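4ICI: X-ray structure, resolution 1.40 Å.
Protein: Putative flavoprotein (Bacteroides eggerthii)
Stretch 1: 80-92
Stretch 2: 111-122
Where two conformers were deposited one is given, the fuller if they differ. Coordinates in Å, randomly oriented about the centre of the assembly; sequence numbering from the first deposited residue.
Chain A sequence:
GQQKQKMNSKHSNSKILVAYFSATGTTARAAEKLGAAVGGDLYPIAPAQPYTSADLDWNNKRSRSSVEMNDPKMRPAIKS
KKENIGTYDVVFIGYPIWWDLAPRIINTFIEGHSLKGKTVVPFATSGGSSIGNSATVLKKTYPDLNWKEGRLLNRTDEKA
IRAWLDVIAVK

Stretch 1, residues 80-92: SKKENIGTYDVVF
Stretch 2 111-122: EGHSLKGKTVVP

The polar centre of the contact is Lys-118, whose CA-to-CB bond points toward the first stretch and whose side chain (m, t, t, m) brings NZ to the carbonyls of Ile-85, Gly-86 and Tyr-88. Lys-118 NZ donates to Tyr-88 O at 2.7 Å and Ile-85 O at 3.1 Å, and weakly to Gly-86 O at 3.3 Å. Lys-81 (m, then t throughout) extends NZ to Gly-112 O at 2.9 Å. Lys-82 N donates to His-113 NE2 (2.9 Å, 159°), so this nitrogen is the unprotonated one; the imidazole (chi1 m, chi2 78°) meets the amide at its edge.

Strands 90-92 and 119-122 run parallel, inclined by 15°, pairing Val-90 with Thr-119, Val-91 with Val-120 and Phe-92 with Val-121 (CA-CA 4.6, 5.0 and 4.6 Å). Thr-119 N donates to Asp-89 O (3.0 Å), Val-91 N to Thr-119 O (2.8 Å) and Val-121 N to Val-91 O (3.0 Å). A water bridges Asp-89 O and Thr-119 OG1, 2.8 Å from each. A type II turn, Leu-115 to Lys-118, with Gly-117 at phi/psi 87/-14°, leads into the second strand.

Val-91 (t) and Val-120 (t) share one sheet face, where Val-91 CG2 lies 4.1 Å from Leu-115 CD2; Ile-85 CD1 is also 4.1 Å from Leu-115 CD2. On the opposite face, Phe-92 CD2 (chi1 m) packs obliquely 3.6 Å from Val-121 CB.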

ATOM      1  N   SER A  80     -13.321  -5.052   6.233  1.00 15.84           N
ATOM      2  CA  SER A  80     -13.593  -6.333   5.571  0.70 18.73           C
ATOM      3  C   SER A  80     -12.353  -6.820   4.864  1.00 16.97           C
ATOM      4  O   SER A  80     -11.752  -6.037   4.101  1.00 18.13           O
ATOM      5  CB  SER A  80     -14.705  -6.137   4.540  0.70 21.06           C
ATOM      6  OG  SER A  80     -15.884  -5.709   5.182  0.70 25.01           O
ATOM      7  N   LYS A  81     -11.992  -8.083   5.077  1.00 17.78           N
ATOM      8  CA  LYS A  81     -10.880  -8.699   4.339  1.00 18.12           C
ATOM      9  C   LYS A  81     -11.258  -8.975   2.896  1.00 17.28           C
ATOM     10  O   LYS A  81     -12.440  -9.045   2.514  1.00 18.40           O
ATOM     11  CB  LYS A  81     -10.430 -10.020   4.987  1.00 18.31           C
ATOM     12  CG  LYS A  81      -9.820  -9.840   6.369  1.00 24.28           C
ATOM     13  CD  LYS A  81      -9.249 -11.129   6.922  1.00 28.79           C
ATOM     14  CE  LYS A  81      -8.552 -10.930   8.260  1.00 29.26           C
ATOM     15  NZ  LYS A  81      -7.884 -12.202   8.658  1.00 29.26           N
ATOM     16  N   LYS A  82     -10.219  -9.139   2.085  1.00 16.86           N
ATOM     17  CA  LYS A  82     -10.383  -9.603   0.717  1.00 16.63           C
ATOM     18  C   LYS A  82     -10.539 -11.125   0.712  1.00 18.48           C
ATOM     19  O   LYS A  82      -9.570 -11.876   0.885  1.00 18.30           O
ATOM     20  CB  LYS A  82      -9.180  -9.159  -0.133  1.00 16.86           C
ATOM     21  CG  LYS A  82      -9.342  -9.428  -1.629  1.00 19.06           C
ATOM     22  CD  LYS A  82     -10.404  -8.553  -2.248  1.00 20.07           C
ATOM     23  CE  LYS A  82     -10.390  -8.552  -3.754  1.00 25.24           C
ATOM     24  NZ  LYS A  82     -11.518  -9.324  -4.299  1.00 26.42           N
ATOM     25  N   GLU A  83     -11.762 -11.584   0.507  1.00 22.30           N
ATOM     26  CA  GLU A  83     -12.061 -13.004   0.751  1.00 24.53           C
ATOM     27  C   GLU A  83     -11.382 -13.984  -0.221  1.00 24.03           C
ATOM     28  O   GLU A  83     -11.025 -15.106   0.157  1.00 25.23           O
ATOM     29  CB  GLU A  83     -13.574 -13.216   0.737  1.00 27.11           C
ATOM     30  CG  GLU A  83     -14.297 -12.425   1.837  1.00 33.82           C
ATOM     31  N   ASN A  84     -11.206 -13.559  -1.465  1.00 22.51           N
ATOM     32  CA  ASN A  84     -10.572 -14.405  -2.498  1.00 22.20           C
ATOM     33  C   ASN A  84      -9.077 -14.135  -2.677  1.00 20.96           C
ATOM     34  O   ASN A  84      -8.530 -14.393  -3.745  1.00 20.75           O
ATOM     35  CB  ASN A  84     -11.261 -14.194  -3.855  1.00 21.70           C
ATOM     36  CG  ASN A  84     -11.024 -12.796  -4.428  1.00 23.44           C
ATOM     37  OD1 ASN A  84     -10.675 -11.841  -3.682  1.00 24.19           O
ATOM     38  ND2 ASN A  84     -11.180 -12.663  -5.756  1.00 23.55           N
ATOM     39  N   ILE A  85      -8.428 -13.598  -1.646  1.00 19.00           N
ATOM     40  CA  ILE A  85      -7.002 -13.261  -1.724  1.00 18.01           C
ATOM     41  C   ILE A  85      -6.152 -14.432  -2.242  1.00 19.06           C
ATOM     42  O   ILE A  85      -5.155 -14.213  -2.945  1.00 18.22           O
ATOM     43  CB  ILE A  85      -6.473 -12.732  -0.338  1.00 18.90           C
ATOM     44  CG1 ILE A  85      -5.032 -12.198  -0.438  1.00 22.68           C
ATOM     45  CG2 ILE A  85      -6.601 -13.810   0.752  1.00 22.07           C
ATOM     46  CD1 ILE A  85      -4.920 -10.920  -1.174  1.00 20.53           C
ATOM     47  N   GLY A  86      -6.551 -15.666  -1.919  1.00 19.67           N
ATOM     48  CA  GLY A  86      -5.819 -16.854  -2.348  1.00 20.85           C
ATOM     49  C   GLY A  86      -5.635 -17.000  -3.849  1.00 19.77           C
ATOM     50  O   GLY A  86      -4.658 -17.607  -4.290  1.00 21.78           O
ATOM     51  N   THR A  87      -6.547 -16.426  -4.629  1.00 19.33           N
ATOM     52  CA  THR A  87      -6.546 -16.570  -6.092  1.00 19.83           C
ATOM     53  C   THR A  87      -5.473 -15.725  -6.813  1.00 19.58           C
ATOM     54  O   THR A  87      -5.176 -15.953  -7.998  1.00 20.88           O
ATOM     55  CB  THR A  87      -7.917 -16.216  -6.692  1.00 20.87           C
ATOM     56  OG1 THR A  87      -8.196 -14.813  -6.589  1.00 22.12           O
ATOM     57  CG2 THR A  87      -9.023 -17.029  -6.021  1.00 22.91           C
ATOM     58  N   TYR A  88      -4.892 -14.748  -6.115  1.00 16.05           N
ATOM     59  CA  TYR A  88      -4.004 -13.793  -6.782  1.00 14.18           C
ATOM     60  C   TYR A  88      -2.564 -14.262  -6.779  1.00 15.23           C
ATOM     61  O   TYR A  88      -2.082 -14.813  -5.801  1.00 18.06           O
ATOM     62  CB  TYR A  88      -4.119 -12.393  -6.164  1.00 14.51           C
ATOM     63  CG  TYR A  88      -5.501 -11.808  -6.328  1.00 14.35           C
ATOM     64  CD1 TYR A  88      -5.888 -11.207  -7.516  1.00 15.06           C
ATOM     65  CD2 TYR A  88      -6.437 -11.877  -5.294  1.00 15.23           C
ATOM     66  CE1 TYR A  88      -7.186 -10.693  -7.682  1.00 13.93           C
ATOM     67  CE2 TYR A  88      -7.718 -11.379  -5.454  1.00 15.88           C
ATOM     68  CZ  TYR A  88      -8.097 -10.786  -6.647  1.00 16.30           C
ATOM     69  OH  TYR A  88      -9.384 -10.278  -6.794  1.00 17.94           O
ATOM     70  N   ASP A  89      -1.884 -13.992  -7.890  1.00 14.59           N
ATOM     71  CA  ASP A  89      -0.461 -14.268  -8.038  1.00 15.48           C
ATOM     72  C   ASP A  89       0.405 -13.079  -7.634  1.00 14.99           C
ATOM     73  O   ASP A  89       1.522 -13.257  -7.163  1.00 14.95           O
ATOM     74  CB  ASP A  89      -0.132 -14.609  -9.490  1.00 16.95           C
ATOM     75  CG  ASP A  89      -0.905 -15.791 -10.004  1.00 20.84           C
ATOM     76  OD1 ASP A  89      -0.700 -16.875  -9.433  1.00 24.82           O
ATOM     77  OD2 ASP A  89      -1.741 -15.629 -10.940  1.00 23.39           O
ATOM     78  N   VAL A  90      -0.090 -11.868  -7.876  1.00 12.96           N
ATOM     79  CA  VAL A  90       0.653 -10.630  -7.628  1.00 13.07           C
ATOM     80  C   VAL A  90      -0.277  -9.720  -6.828  1.00 11.49           C
ATOM     81  O   VAL A  90      -1.464  -9.554  -7.188  1.00 12.42           O
ATOM     82  CB  VAL A  90       1.006  -9.945  -8.945  1.00 13.95           C
ATOM     83  CG1 VAL A  90       1.684  -8.612  -8.725  1.00 14.11           C
ATOM     84  CG2 VAL A  90       1.849 -10.888  -9.854  1.00 15.93           C
ATOM     85  N   VAL A  91       0.253  -9.131  -5.762  1.00  9.80           N
ATOM     86  CA  VAL A  91      -0.499  -8.180  -4.950  1.00  9.52           C
ATOM     87  C   VAL A  91       0.333  -6.905  -4.827  1.00  7.84           C
ATOM     88  O   VAL A  91       1.448  -6.887  -4.254  1.00 10.83           O
ATOM     89  CB  VAL A  91      -0.845  -8.750  -3.566  1.00 10.86           C
ATOM     90  CG1 VAL A  91      -1.573  -7.689  -2.697  1.00 12.15           C
ATOM     91  CG2 VAL A  91      -1.687 -10.021  -3.677  1.00 12.87           C
ATOM     92  N   PHE A  92      -0.149  -5.816  -5.447  1.00  8.61           N
ATOM     93  CA  PHE A  92       0.404  -4.492  -5.224  1.00  8.65           C
ATOM     94  C   PHE A  92      -0.231  -3.962  -3.946  1.00  8.70           C
ATOM     95  O   PHE A  92      -1.420  -4.227  -3.707  1.00 10.35           O
ATOM     96  CB  PHE A  92       0.084  -3.558  -6.400  1.00  9.14           C
ATOM     97  CG  PHE A  92       0.781  -3.912  -7.679  1.00  9.12           C
ATOM     98  CD1 PHE A  92       0.216  -4.802  -8.599  1.00 11.94           C
ATOM     99  CD2 PHE A  92       2.006  -3.349  -7.958  1.00 10.47           C
ATOM    100  CE1 PHE A  92       0.865  -5.115  -9.775  1.00 12.60           C
ATOM    101  CE2 PHE A  92       2.683  -3.678  -9.136  1.00 11.30           C
ATOM    102  CZ  PHE A  92       2.088  -4.548 -10.045  1.00 11.81           C
ATOM    103  N   GLU A 111      -0.760  -8.715   7.744  1.00  9.97           N
ATOM    104  CA  GLU A 111      -0.845  -9.743   8.768  1.00 10.88           C
ATOM    105  C   GLU A 111      -2.165 -10.525   8.752  1.00 12.25           C
ATOM    106  O   GLU A 111      -2.269 -11.642   9.307  1.00 16.28           O
ATOM    107  CB  GLU A 111      -0.558  -9.130  10.139  1.00 11.61           C
ATOM    108  CG  GLU A 111       0.865  -8.680  10.259  1.00 11.45           C
ATOM    109  CD  GLU A 111       1.197  -7.941  11.527  1.00 11.06           C
ATOM    110  OE1 GLU A 111       0.334  -7.893  12.454  1.00 14.83           O
ATOM    111  OE2 GLU A 111       2.337  -7.419  11.590  1.00 12.45           O
ATOM    112  N   GLY A 112      -3.169  -9.978   8.093  1.00 12.23           N
ATOM    113  CA  GLY A 112      -4.478 -10.594   8.035  1.00 14.10           C
ATOM    114  C   GLY A 112      -4.794 -11.352   6.756  1.00 14.79           C
ATOM    115  O   GLY A 112      -5.865 -11.950   6.643  1.00 17.94           O
ATOM    116  N   HIS A 113      -3.896 -11.281   5.769  1.00 13.84           N
ATOM    117  CA  HIS A 113      -4.076 -11.950   4.485  1.00 15.26           C
ATOM    118  C   HIS A 113      -2.847 -12.829   4.221  1.00 16.88           C
ATOM    119  O   HIS A 113      -1.736 -12.361   4.393  1.00 21.12           O
ATOM    120  CB  HIS A 113      -4.244 -10.914   3.375  1.00 16.35           C
ATOM    121  CG  HIS A 113      -5.517 -10.117   3.462  1.00 13.17           C
ATOM    122  ND1 HIS A 113      -5.692  -9.070   4.341  1.00 14.24           N
ATOM    123  CD2 HIS A 113      -6.674 -10.208   2.762  1.00 17.46           C
ATOM    124  CE1 HIS A 113      -6.899  -8.558   4.182  1.00 14.60           C
ATOM    125  NE2 HIS A 113      -7.519  -9.232   3.229  1.00 16.87           N
ATOM    126  N   SER A 114      -3.031 -14.070   3.790  1.00 19.16           N
ATOM    127  CA  SER A 114      -1.894 -14.903   3.430  1.00 19.43           C
ATOM    128  C   SER A 114      -1.336 -14.444   2.088  1.00 17.49           C
ATOM    129  O   SER A 114      -2.037 -14.480   1.077  1.00 20.04           O
ATOM    130  CB  SER A 114      -2.258 -16.376   3.354  1.00 22.99           C
ATOM    131  OG  SER A 114      -1.080 -17.115   3.013  1.00 29.41           O
ATOM    132  N   LEU A 115      -0.102 -13.969   2.116  1.00 16.06           N
ATOM    133  CA  LEU A 115       0.578 -13.500   0.925  1.00 15.54           C
ATOM    134  C   LEU A 115       1.764 -14.404   0.569  1.00 16.44           C
ATOM    135  O   LEU A 115       2.513 -14.118  -0.373  1.00 15.32           O
ATOM    136  CB  LEU A 115       1.041 -12.053   1.132  1.00 15.57           C
ATOM    137  CG  LEU A 115      -0.098 -11.057   1.404  1.00 13.56           C
ATOM    138  CD1 LEU A 115       0.510  -9.690   1.694  1.00 16.68           C
ATOM    139  CD2 LEU A 115      -1.091 -10.971   0.235  1.00 16.79           C
ATOM    140  N   LYS A 116       1.908 -15.503   1.303  1.00 18.31           N
ATOM    141  CA  LYS A 116       2.894 -16.545   0.977  1.00 21.52           C
ATOM    142  C   LYS A 116       2.754 -17.033  -0.457  1.00 18.34           C
ATOM    143  O   LYS A 116       1.647 -17.281  -0.930  1.00 22.06           O
ATOM    144  CB  LYS A 116       2.739 -17.720   1.953  1.00 25.27           C
ATOM    145  CG  LYS A 116       3.667 -18.909   1.698  1.00 28.41           C
ATOM    146  CD  LYS A 116       3.608 -19.944   2.835  1.00 37.94           C
ATOM    147  CE  LYS A 116       2.340 -20.759   2.781  1.00 44.49           C
ATOM    148  NZ  LYS A 116       2.446 -21.990   3.617  1.00 48.88           N
ATOM    149  N   GLY A 117       3.883 -17.095  -1.164  1.00 19.65           N
ATOM    150  CA  GLY A 117       3.911 -17.563  -2.531  1.00 20.77           C
ATOM    151  C   GLY A 117       3.648 -16.516  -3.587  1.00 19.01           C
ATOM    152  O   GLY A 117       3.936 -16.748  -4.745  1.00 23.61           O
ATOM    153  N   LYS A 118       3.138 -15.358  -3.195  1.00 15.91           N
ATOM    154  CA  LYS A 118       2.794 -14.311  -4.121  1.00 16.05           C
ATOM    155  C   LYS A 118       3.942 -13.325  -4.325  1.00 13.46           C
ATOM    156  O   LYS A 118       4.855 -13.202  -3.502  1.00 18.00           O
ATOM    157  CB  LYS A 118       1.569 -13.552  -3.608  1.00 15.08           C
ATOM    158  CG  LYS A 118       0.388 -14.445  -3.259  1.00 15.64           C
ATOM    159  CD  LYS A 118      -0.835 -13.639  -2.930  1.00 16.59           C
ATOM    160  CE  LYS A 118      -1.900 -14.487  -2.285  1.00 19.44           C
ATOM    161  NZ  LYS A 118      -2.344 -15.568  -3.185  1.00 21.65           N
ATOM    162  N   THR A 119       3.884 -12.606  -5.440  1.00 14.11           N
ATOM    163  CA  THR A 119       4.765 -11.473  -5.668  1.00 12.67           C
ATOM    164  C   THR A 119       4.086 -10.276  -5.012  1.00 10.86           C
ATOM    165  O   THR A 119       2.921 -10.002  -5.312  1.00 13.76           O
ATOM    166  CB  THR A 119       4.982 -11.234  -7.159  1.00 15.03           C
ATOM    167  OG1 THR A 119       5.547 -12.417  -7.733  1.00 20.18           O
ATOM    168  CG2 THR A 119       5.910 -10.069  -7.383  1.00 17.43           C
ATOM    169  N   VAL A 120       4.805  -9.538  -4.154  1.00 10.90           N
ATOM    170  CA  VAL A 120       4.234  -8.409  -3.395  1.00 10.06           C
ATOM    171  C   VAL A 120       5.028  -7.153  -3.754  1.00  9.48           C
ATOM    172  O   VAL A 120       6.256  -7.168  -3.682  1.00  9.83           O
ATOM    173  CB  VAL A 120       4.254  -8.692  -1.889  1.00 11.44           C
ATOM    174  CG1 VAL A 120       3.568  -7.569  -1.129  1.00 13.00           C
ATOM    175  CG2 VAL A 120       3.612 -10.102  -1.585  1.00 15.27           C
ATOM    176  N   VAL A 121       4.339  -6.080  -4.138  1.00 10.15           N
ATOM    177  CA  VAL A 121       4.989  -4.893  -4.704  1.00 10.00           C
ATOM    178  C   VAL A 121       4.354  -3.637  -4.087  1.00  9.34           C
ATOM    179  O   VAL A 121       3.165  -3.425  -4.247  1.00  9.25           O
ATOM    180  CB  VAL A 121       4.852  -4.830  -6.234  1.00 10.69           C
ATOM    181  CG1 VAL A 121       5.788  -3.722  -6.777  1.00 12.63           C
ATOM    182  CG2 VAL A 121       5.092  -6.196  -6.913  1.00 11.21           C
ATOM    183  N   PRO A 122       5.139  -2.837  -3.351  1.00  8.45           N
ATOM    184  CA  PRO A 122       4.542  -1.620  -2.790  1.00  8.91           C
ATOM    185  C   PRO A 122       4.443  -0.508  -3.829  1.00  9.15           C
ATOM    186  O   PRO A 122       5.197  -0.474  -4.788  1.00  9.63           O
ATOM    187  CB  PRO A 122       5.528  -1.232  -1.677  1.00  9.80           C
ATOM    188  CG  PRO A 122       6.872  -1.699  -2.206  1.00 10.74           C
ATOM    189  CD  PRO A 122       6.575  -2.932  -3.040  1.00  8.81           C
TER
HETATM  190  O   HOH W   1       3.707 -14.382  -8.603  1.00 33.74           O